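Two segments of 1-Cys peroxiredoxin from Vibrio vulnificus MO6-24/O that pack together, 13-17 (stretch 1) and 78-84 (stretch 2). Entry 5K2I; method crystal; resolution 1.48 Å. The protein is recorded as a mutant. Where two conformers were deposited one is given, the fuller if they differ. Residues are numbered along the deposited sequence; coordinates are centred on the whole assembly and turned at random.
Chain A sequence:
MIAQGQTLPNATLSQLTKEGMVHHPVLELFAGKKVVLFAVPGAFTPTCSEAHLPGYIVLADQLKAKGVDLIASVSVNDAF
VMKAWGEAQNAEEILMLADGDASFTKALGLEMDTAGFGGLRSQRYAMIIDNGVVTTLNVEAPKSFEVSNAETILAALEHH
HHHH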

# COMPACT_ATOMS: atom_id res chain seq x y z
N LEU A 13 -24.87 8.55 -6.84
CA LEU A 13 -24.19 8.16 -5.60
C LEU A 13 -25.13 8.52 -4.46
O LEU A 13 -25.86 9.50 -4.57
CB LEU A 13 -22.86 8.88 -5.47
CG LEU A 13 -21.76 8.49 -6.45
CD1 LEU A 13 -20.60 9.46 -6.36
CD2 LEU A 13 -21.29 7.06 -6.20
N SER A 14 -25.13 7.73 -3.40
CA SER A 14 -26.14 7.90 -2.36
C SER A 14 -25.61 8.54 -1.08
O SER A 14 -24.42 8.46 -0.75
CB SER A 14 -26.80 6.56 -2.03
OG SER A 14 -25.88 5.61 -1.55
N GLN A 15 -26.52 9.18 -0.36
CA GLN A 15 -26.21 9.84 0.88
C GLN A 15 -27.42 9.73 1.80
O GLN A 15 -28.55 9.87 1.35
CB GLN A 15 -25.86 11.30 0.63
CG GLN A 15 -25.41 12.04 1.88
CD GLN A 15 -25.45 13.54 1.71
OE1 GLN A 15 -25.92 14.05 0.69
NE2 GLN A 15 -24.95 14.27 2.71
N LEU A 16 -27.18 9.47 3.08
CA LEU A 16 -28.24 9.48 4.09
C LEU A 16 -28.41 10.90 4.61
O LEU A 16 -27.44 11.50 5.07
CB LEU A 16 -27.91 8.53 5.24
CG LEU A 16 -29.02 8.36 6.27
CD1 LEU A 16 -30.16 7.54 5.68
CD2 LEU A 16 -28.47 7.70 7.52
N THR A 17 -29.62 11.43 4.51
CA THR A 17 -29.95 12.75 5.05
C THR A 17 -31.14 12.62 6.01
O THR A 17 -31.63 11.52 6.22
CB THR A 17 -30.28 13.76 3.96
OG1 THR A 17 -31.55 13.42 3.37
CG2 THR A 17 -29.20 13.75 2.88
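Stretch 2 (78-84) DAFVMKA

The first turns of a helix rest on a strand through a small, mainly apolar contact centred on Leu 16, with no direct hydrogen bond between the two segments and one bridging water. Together the two sides bury 255 Å².

Stretch 1 is extended throughout. In stretch 2, Asp 78 precedes the helix and residues 79-84 are helical, with phi near -65° and psi between -27° and -44°. The helix crosses the strand at -65°, and the axes approach to 7.5 Å. The N-to-C directions of strand and helix make an angle of 65°, so the two are neither parallel nor antiparallel. The backbones come nearest at the start of the helix, where the CA atoms of Gln 15 and Ala 79 are 5.3 Å apart.

Asp 78 caps the helix. Asp 78 OD1 accepts from Val 81 N at 3.0 Å and, in a weak bond, from Phe 80 N at 2.9 Å.

Ala 79 points its CB toward the strand. Ala 79 CB lies 3.9 Å from Leu 16 N and 3.9 Å from Ser 14 OG. One turn on, Lys 83 also points toward the strand.

Leu 16 points toward the helix and has the largest covered area of any residue here. Leu 16 CB is 4.4 Å from Ala 79 CB. Leu 16 CD2 reaches further along the helix, 3.5 Å from Phe 80 CE1 and 3.8 Å from Lys 83 CD. Phe 80 starts away from the strand, but its ring comes back to meet the leucine obliquely. The lysine contributes aliphatic chain to this contact, while its NZ is hydrogen-bonded elsewhere in the structure.

Water 1 joins the backbones. Water 1 accepts from Leu 16 N at 2.9 Å and its oxygen lies 2.8 Å from Ala 79 O, to which it donates. Gln 15 and Thr 17 point away from the helix, as expected for alternation along a strand.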

# COMPACT_ATOMS: atom_id res chain seq x y z
N ASP A 78 -22.01 1.21 1.66
CA ASP A 78 -23.35 1.79 1.73
C ASP A 78 -23.33 3.12 2.47
O ASP A 78 -22.34 3.47 3.13
CB ASP A 78 -24.31 0.84 2.41
CG ASP A 78 -23.90 0.54 3.82
OD1 ASP A 78 -24.21 1.40 4.69
OD2 ASP A 78 -23.27 -0.51 4.05
N ALA A 79 -24.43 3.85 2.35
CA ALA A 79 -24.52 5.19 2.90
C ALA A 79 -24.46 5.24 4.42
O ALA A 79 -24.03 6.25 4.97
CB ALA A 79 -25.81 5.86 2.38
N PHE A 80 -24.88 4.19 5.12
CA PHE A 80 -24.78 4.21 6.59
C PHE A 80 -23.32 4.13 7.02
O PHE A 80 -22.88 4.87 7.91
CB PHE A 80 -25.57 3.08 7.24
CG PHE A 80 -27.05 3.15 6.99
CD1 PHE A 80 -27.81 4.16 7.55
CD2 PHE A 80 -27.67 2.23 6.16
CE1 PHE A 80 -29.18 4.23 7.31
CE2 PHE A 80 -29.04 2.30 5.91
CZ PHE A 80 -29.79 3.31 6.48
N VAL A 81 -22.56 3.24 6.39
CA VAL A 81 -21.14 3.13 6.72
C VAL A 81 -20.39 4.41 6.34
O VAL A 81 -19.54 4.86 7.09
CB VAL A 81 -20.52 1.91 6.02
CG1 VAL A 81 -19.01 1.90 6.18
CG2 VAL A 81 -21.11 0.63 6.59
N MET A 82 -20.73 5.02 5.20
CA MET A 82 -20.04 6.25 4.81
C MET A 82 -20.33 7.41 5.79
O MET A 82 -19.42 8.18 6.11
CB MET A 82 -20.42 6.67 3.38
CG MET A 82 -19.87 5.74 2.29
SD MET A 82 -18.06 5.60 2.30
CE MET A 82 -17.60 7.19 1.61
N LYS A 83 -21.57 7.51 6.25
CA LYS A 83 -21.91 8.51 7.25
C LYS A 83 -21.13 8.28 8.54
O LYS A 83 -20.58 9.22 9.11
CB LYS A 83 -23.42 8.49 7.51
CG LYS A 83 -23.87 9.51 8.55
CD LYS A 83 -25.39 9.58 8.59
CE LYS A 83 -25.87 10.64 9.57
NZ LYS A 83 -25.48 10.27 10.95
N ALA A 84 -21.06 7.02 8.97
CA ALA A 84 -20.34 6.69 10.20
C ALA A 84 -18.86 7.03 10.07
O ALA A 84 -18.24 7.51 11.01
CB ALA A 84 -20.53 5.24 10.54
O HOH W 1 -24.48 8.80 3.96